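Local coordinates for protein prephenate dehydratase:Amino acid-binding ACT (Brucella abortus, PDB 6VH5) that probably catalyses the decarboxylation and dehydration of prephenate to phenylpyruvate in phenylalanine biosynthesis, and binds phenylalanine at its ACT domain, at residues His96-Leu109 and Asn185-Leu199. Sequence-based numbering, arbitrary orientation.
Sequences HIVGEYFLPIHFQL and NVEDSENNVTRFVVL
Glu100 OE1 is gripped twice by Arg195, whose NH2 lies 2.7 Å and whose NE lies 3.0 Å from it. Both nitrogens reach this one oxygen side-on; it sits near the guanidinium plane, while the carboxylate stands almost perpendicular (83°) to that plane. Glu100 OE2 turns to Arg300 and Ser297 N, and Arg195 NH1 to Glu76 and Asp264, a charge network extending to the ACT-domain strand 258-266. Arg195 leaves its backbone with CG anti to N (chi1 170°) and runs extended to NE alongside Phe102; its CG lies over that ring's face, 4.2 Å from the centroid, a CH-pi contact. On the other face of the sheet, Leu103 CB meets the edge of the Phe196 ring at CE1.

The strands 96-104 and 193-199 run antiparallel, as the bonds Phe196 N to Tyr101 O and Leu103 N to Thr194 O show. The connections after 104 and before 193 pass between the two alpha/beta lobes, consistent with the hinge of type 2 periplasmic-binding-protein folds. At the crossover Ile105 CG1 packs 3.6 Å from Thr194 OG1, which is hydrogen-bonded to Asn77; Thr194 is predicted to be essential for dehydratase activity.

Beyond it, a turn about the CB-CG bond of Glu187 (chi2 -86°) helps divide its carboxylate: OE1 accepts from His106 ND1 (2.6 Å), near the imidazole plane, and OE2 accepts from Phe107 N (3.0 Å). Asn185 and Gln108 exchange two bonds, Asn185 N to Gln108 OE1 and Gln108 NE2 to Asn185 OD1 (3.1 Å), while Asn185 CG lies over one face of the His106 ring, toward its rim.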
loop_
_atom_site.group_PDB
_atom_site.type_symbol
_atom_site.label_atom_id
_atom_site.label_comp_id
_atom_site.label_asym_id
_atom_site.label_seq_id
_atom_site.Cartn_x
_atom_site.Cartn_y
_atom_site.Cartn_z
ATOM N N HIS A 96 -3.767 15.895 -11.623
ATOM C CA HIS A 96 -3.970 15.073 -12.797
ATOM C C HIS A 96 -2.732 14.236 -13.062
ATOM O O HIS A 96 -1.611 14.604 -12.701
ATOM C CB HIS A 96 -4.271 15.963 -14.002
ATOM C CG HIS A 96 -5.443 16.873 -13.794
ATOM N ND1 HIS A 96 -6.685 16.637 -14.348
ATOM C CD2 HIS A 96 -5.558 18.026 -13.092
ATOM C CE1 HIS A 96 -7.514 17.603 -13.990
ATOM N NE2 HIS A 96 -6.854 18.463 -13.234
ATOM N N ILE A 97 -2.950 13.098 -13.700
ATOM C CA ILE A 97 -1.867 12.246 -14.155
ATOM C C ILE A 97 -1.503 12.678 -15.568
ATOM O O ILE A 97 -2.355 12.694 -16.458
ATOM C CB ILE A 97 -2.290 10.776 -14.110
ATOM C CG1 ILE A 97 -2.846 10.465 -12.720
ATOM C CG2 ILE A 97 -1.106 9.884 -14.452
ATOM C CD1 ILE A 97 -3.501 9.117 -12.606
ATOM N N VAL A 98 -0.242 13.043 -15.776
ATOM C CA VAL A 98 0.241 13.484 -17.074
ATOM C C VAL A 98 1.357 12.590 -17.594
ATOM O O VAL A 98 2.035 12.944 -18.559
ATOM C CB VAL A 98 0.693 14.956 -17.027
ATOM C CG1 VAL A 98 -0.511 15.872 -16.783
ATOM C CG2 VAL A 98 1.713 15.140 -15.944
ATOM N N GLY A 99 1.549 11.428 -16.975
ATOM C CA GLY A 99 2.571 10.493 -17.378
ATOM C C GLY A 99 2.706 9.331 -16.416
ATOM O O GLY A 99 2.201 9.371 -15.286
ATOM N N GLU A 100 3.385 8.280 -16.864
ATOM C CA GLU A 100 3.693 7.129 -16.034
ATOM C C GLU A 100 5.134 6.722 -16.306
ATOM O O GLU A 100 5.745 7.147 -17.290
ATOM C CB GLU A 100 2.716 5.949 -16.289
ATOM C CG GLU A 100 2.824 5.280 -17.658
ATOM C CD GLU A 100 1.955 4.008 -17.800
ATOM O OE1 GLU A 100 1.248 3.622 -16.834
ATOM O OE2 GLU A 100 1.990 3.382 -18.888
ATOM N N TYR A 101 5.695 5.927 -15.406
ATOM C CA TYR A 101 7.072 5.483 -15.591
ATOM C C TYR A 101 7.261 4.147 -14.891
ATOM O O TYR A 101 6.790 3.961 -13.764
ATOM C CB TYR A 101 8.091 6.505 -15.067
ATOM C CG TYR A 101 9.519 6.132 -15.416
ATOM C CD1 TYR A 101 10.017 6.332 -16.701
ATOM C CD2 TYR A 101 10.361 5.551 -14.471
ATOM C CE1 TYR A 101 11.317 5.978 -17.031
ATOM C CE2 TYR A 101 11.663 5.184 -14.794
ATOM C CZ TYR A 101 12.131 5.409 -16.072
ATOM O OH TYR A 101 13.411 5.052 -16.396
ATOM N N PHE A 102 7.954 3.231 -15.561
ATOM C CA PHE A 102 8.247 1.904 -15.027
ATOM C C PHE A 102 9.748 1.771 -14.837
ATOM O O PHE A 102 10.511 1.817 -15.809
ATOM C CB PHE A 102 7.719 0.809 -15.961
ATOM C CG PHE A 102 6.219 0.763 -16.043
ATOM C CD1 PHE A 102 5.528 1.655 -16.851
ATOM C CD2 PHE A 102 5.501 -0.176 -15.317
ATOM C CE1 PHE A 102 4.150 1.620 -16.925
ATOM C CE2 PHE A 102 4.120 -0.218 -15.384
ATOM C CZ PHE A 102 3.444 0.680 -16.189
ATOM N N LEU A 103 10.170 1.582 -13.592
ATOM C CA LEU A 103 11.593 1.506 -13.266
ATOM C C LEU A 103 11.965 0.141 -12.700
ATOM O O LEU A 103 11.426 -0.264 -11.656
ATOM C CB LEU A 103 11.978 2.621 -12.291
ATOM C CG LEU A 103 13.392 2.549 -11.727
ATOM C CD1 LEU A 103 14.389 2.919 -12.798
ATOM C CD2 LEU A 103 13.498 3.538 -10.571
ATOM N N PRO A 104 12.855 -0.607 -13.347
ATOM C CA PRO A 104 13.389 -1.830 -12.719
ATOM C C PRO A 104 14.198 -1.486 -11.473
ATOM O O PRO A 104 15.104 -0.651 -11.514
ATOM C CB PRO A 104 14.271 -2.438 -13.815
ATOM C CG PRO A 104 13.728 -1.856 -15.099
ATOM C CD PRO A 104 13.287 -0.459 -14.746
ATOM N N ILE A 105 13.851 -2.134 -10.361
ATOM C CA ILE A 105 14.456 -1.869 -9.056
ATOM C C ILE A 105 15.650 -2.801 -8.861
ATOM O O ILE A 105 15.512 -4.025 -8.948
ATOM C CB ILE A 105 13.425 -2.050 -7.930
ATOM C CG1 ILE A 105 12.289 -1.057 -8.092
ATOM C CG2 ILE A 105 14.071 -1.871 -6.568
ATOM C CD1 ILE A 105 12.765 0.369 -8.288
ATOM N N HIS A 106 16.820 -2.226 -8.583
ATOM C CA HIS A 106 18.034 -2.994 -8.332
ATOM C C HIS A 106 18.782 -2.418 -7.138
ATOM O O HIS A 106 18.765 -1.205 -6.899
ATOM C CB HIS A 106 18.950 -3.020 -9.563
ATOM C CG HIS A 106 18.364 -3.745 -10.732
ATOM N ND1 HIS A 106 17.950 -5.059 -10.662
ATOM C CD2 HIS A 106 18.086 -3.329 -11.991
ATOM C CE1 HIS A 106 17.462 -5.425 -11.834
ATOM N NE2 HIS A 106 17.530 -4.394 -12.657
ATOM N N PHE A 107 19.462 -3.303 -6.406
ATOM C CA PHE A 107 20.269 -2.940 -5.251
ATOM C C PHE A 107 21.744 -3.153 -5.540
ATOM O O PHE A 107 22.137 -4.182 -6.101
ATOM C CB PHE A 107 19.896 -3.768 -4.023
ATOM C CG PHE A 107 18.682 -3.291 -3.325
ATOM C CD1 PHE A 107 17.473 -3.920 -3.518
ATOM C CD2 PHE A 107 18.749 -2.193 -2.482
ATOM C CE1 PHE A 107 16.346 -3.470 -2.877
ATOM C CE2 PHE A 107 17.626 -1.737 -1.834
ATOM C CZ PHE A 107 16.416 -2.371 -2.037
ATOM N N GLN A 108 22.561 -2.196 -5.107
ATOM C CA GLN A 108 24.005 -2.255 -5.273
ATOM C C GLN A 108 24.666 -2.287 -3.904
ATOM O O GLN A 108 24.307 -1.504 -3.019
ATOM C CB GLN A 108 24.510 -1.054 -6.081
ATOM C CG GLN A 108 23.606 -0.666 -7.249
ATOM C CD GLN A 108 23.578 -1.715 -8.346
ATOM O OE1 GLN A 108 24.382 -2.651 -8.352
ATOM N NE2 GLN A 108 22.634 -1.577 -9.272
ATOM N N LEU A 109 25.628 -3.194 -3.736
ATOM C CA LEU A 109 26.429 -3.264 -2.518
ATOM C C LEU A 109 27.567 -2.263 -2.668
ATOM O O LEU A 109 28.437 -2.417 -3.530
ATOM C CB LEU A 109 26.944 -4.687 -2.289
ATOM C CG LEU A 109 27.968 -4.946 -1.175
ATOM C CD1 LEU A 109 27.387 -4.724 0.218
ATOM C CD2 LEU A 109 28.495 -6.376 -1.304
ATOM N N ASN A 185 23.772 -5.448 -8.571
ATOM C CA ASN A 185 22.488 -6.154 -8.685
ATOM C C ASN A 185 22.429 -7.373 -7.766
ATOM O O ASN A 185 22.250 -8.510 -8.206
ATOM C CB ASN A 185 22.216 -6.554 -10.139
ATOM C CG ASN A 185 21.983 -5.359 -11.033
ATOM O OD1 ASN A 185 21.725 -4.248 -10.553
ATOM N ND2 ASN A 185 22.093 -5.569 -12.342
ATOM N N VAL A 186 22.612 -7.119 -6.466
ATOM C CA VAL A 186 22.814 -8.204 -5.513
ATOM C C VAL A 186 21.516 -8.721 -4.906
ATOM O O VAL A 186 21.564 -9.619 -4.052
ATOM C CB VAL A 186 23.751 -7.743 -4.380
ATOM C CG1 VAL A 186 25.040 -7.186 -4.956
ATOM C CG2 VAL A 186 23.048 -6.726 -3.501
ATOM N N GLU A 187 20.363 -8.211 -5.335
ATOM C CA GLU A 187 19.089 -8.613 -4.754
ATOM C C GLU A 187 18.768 -10.076 -5.061
ATOM O O GLU A 187 19.208 -10.647 -6.067
ATOM C CB GLU A 187 17.952 -7.707 -5.257
ATOM C CG GLU A 187 17.652 -7.825 -6.744
ATOM C CD GLU A 187 18.535 -6.934 -7.614
ATOM O OE1 GLU A 187 18.349 -6.944 -8.856
ATOM O OE2 GLU A 187 19.405 -6.223 -7.057
ATOM N N ASP A 188 18.003 -10.684 -4.152
ATOM C CA ASP A 188 17.609 -12.083 -4.246
ATOM C C ASP A 188 16.777 -12.355 -5.492
ATOM O O ASP A 188 17.217 -13.069 -6.399
ATOM C CB ASP A 188 16.824 -12.487 -2.992
ATOM C CG ASP A 188 17.684 -12.483 -1.732
ATOM O OD1 ASP A 188 17.120 -12.437 -0.615
ATOM O OD2 ASP A 188 18.929 -12.475 -1.854
ATOM N N SER A 189 15.591 -11.761 -5.561
ATOM C CA SER A 189 14.670 -12.016 -6.657
ATOM C C SER A 189 14.865 -10.971 -7.742
ATOM O O SER A 189 15.200 -9.816 -7.470
ATOM C CB SER A 189 13.214 -11.997 -6.180
ATOM O OG SER A 189 13.117 -11.680 -4.802
ATOM N N GLU A 190 14.634 -11.380 -8.976
ATOM C CA GLU A 190 14.674 -10.439 -10.073
ATOM C C GLU A 190 13.257 -9.984 -10.384
ATOM O O GLU A 190 12.294 -10.367 -9.716
ATOM C CB GLU A 190 15.366 -11.063 -11.285
ATOM C CG GLU A 190 14.985 -12.492 -11.589
ATOM C CD GLU A 190 15.955 -13.117 -12.569
ATOM O OE1 GLU A 190 15.525 -13.928 -13.417
ATOM O OE2 GLU A 190 17.157 -12.772 -12.492
ATOM N N ASN A 191 13.136 -9.118 -11.382
ATOM C CA ASN A 191 11.828 -8.620 -11.822
ATOM C C ASN A 191 11.102 -7.853 -10.719
ATOM O O ASN A 191 9.916 -8.056 -10.461
ATOM C CB ASN A 191 10.968 -9.766 -12.361
ATOM C CG ASN A 191 11.209 -10.003 -13.814
ATOM O OD1 ASN A 191 11.800 -11.008 -14.202
ATOM N ND2 ASN A 191 10.782 -9.050 -14.643
ATOM N N ASN A 192 11.836 -6.980 -10.052
ATOM C CA ASN A 192 11.274 -6.067 -9.074
ATOM C C ASN A 192 11.107 -4.729 -9.781
ATOM O O ASN A 192 12.100 -4.102 -10.166
ATOM C CB ASN A 192 12.179 -5.956 -7.852
ATOM C CG ASN A 192 11.575 -5.098 -6.766
ATOM O OD1 ASN A 192 10.429 -4.667 -6.865
ATOM N ND2 ASN A 192 12.323 -4.888 -5.705
ATOM N N VAL A 193 9.855 -4.345 -10.039
ATOM C CA VAL A 193 9.527 -3.152 -10.814
ATOM C C VAL A 193 8.604 -2.246 -10.009
ATOM O O VAL A 193 7.705 -2.722 -9.306
ATOM C CB VAL A 193 8.874 -3.530 -12.157
ATOM C CG1 VAL A 193 8.732 -2.307 -13.037
ATOM C CG2 VAL A 193 9.707 -4.589 -12.850
ATOM N N THR A 194 8.837 -0.941 -10.100
ATOM C CA THR A 194 7.961 0.066 -9.513
ATOM C C THR A 194 7.306 0.884 -10.619
ATOM O O THR A 194 7.973 1.288 -11.581
ATOM C CB THR A 194 8.715 1.002 -8.552
ATOM O OG1 THR A 194 9.008 0.311 -7.334
ATOM C CG2 THR A 194 7.846 2.227 -8.219
ATOM N N ARG A 195 6.005 1.109 -10.495
ATOM C CA ARG A 195 5.272 1.949 -11.434
ATOM C C ARG A 195 5.011 3.304 -10.796
ATOM O O ARG A 195 4.386 3.392 -9.728
ATOM C CB ARG A 195 3.962 1.303 -11.863
ATOM C CG ARG A 195 3.060 2.255 -12.657
ATOM C CD ARG A 195 1.790 1.542 -13.162
ATOM N NE ARG A 195 1.089 2.390 -14.112
ATOM C CZ ARG A 195 -0.215 2.625 -14.106
ATOM N NH1 ARG A 195 -1.002 2.054 -13.206
ATOM N NH2 ARG A 195 -0.727 3.434 -15.013
ATOM N N PHE A 196 5.463 4.355 -11.459
ATOM C CA PHE A 196 5.159 5.701 -11.014
ATOM C C PHE A 196 4.087 6.318 -11.905
ATOM O O PHE A 196 3.898 5.913 -13.056
ATOM C CB PHE A 196 6.406 6.591 -11.036
ATOM C CG PHE A 196 7.540 6.086 -10.204
ATOM C CD1 PHE A 196 8.419 5.135 -10.705
ATOM C CD2 PHE A 196 7.747 6.579 -8.928
ATOM C CE1 PHE A 196 9.475 4.679 -9.946
ATOM C CE2 PHE A 196 8.804 6.126 -8.158
ATOM C CZ PHE A 196 9.668 5.174 -8.667
ATOM N N VAL A 197 3.393 7.314 -11.353
ATOM C CA VAL A 197 2.558 8.231 -12.120
ATOM C C VAL A 197 3.097 9.636 -11.894
ATOM O O VAL A 197 3.541 9.970 -10.792
ATOM C CB VAL A 197 1.067 8.159 -11.735
ATOM C CG1 VAL A 197 0.435 6.873 -12.273
ATOM C CG2 VAL A 197 0.917 8.262 -10.227
ATOM N N VAL A 198 3.082 10.440 -12.948
ATOM C CA VAL A 198 3.524 11.826 -12.897
ATOM C C VAL A 198 2.299 12.705 -12.671
ATOM O O VAL A 198 1.351 12.665 -13.459
ATOM C CB VAL A 198 4.248 12.203 -14.197
ATOM C CG1 VAL A 198 4.904 13.570 -14.082
ATOM C CG2 VAL A 198 5.264 11.119 -14.550
ATOM N N LEU A 199 2.326 13.520 -11.615
ATOM C CA LEU A 199 1.171 14.317 -11.226
ATOM C C LEU A 199 1.391 15.791 -11.537
ATOM O O LEU A 199 2.524 16.283 -11.545
ATOM C CB LEU A 199 0.844 14.150 -9.738
ATOM C CG LEU A 199 0.578 12.704 -9.311
ATOM C CD1 LEU A 199 0.064 12.672 -7.889
ATOM C CD2 LEU A 199 -0.357 11.962 -10.257
#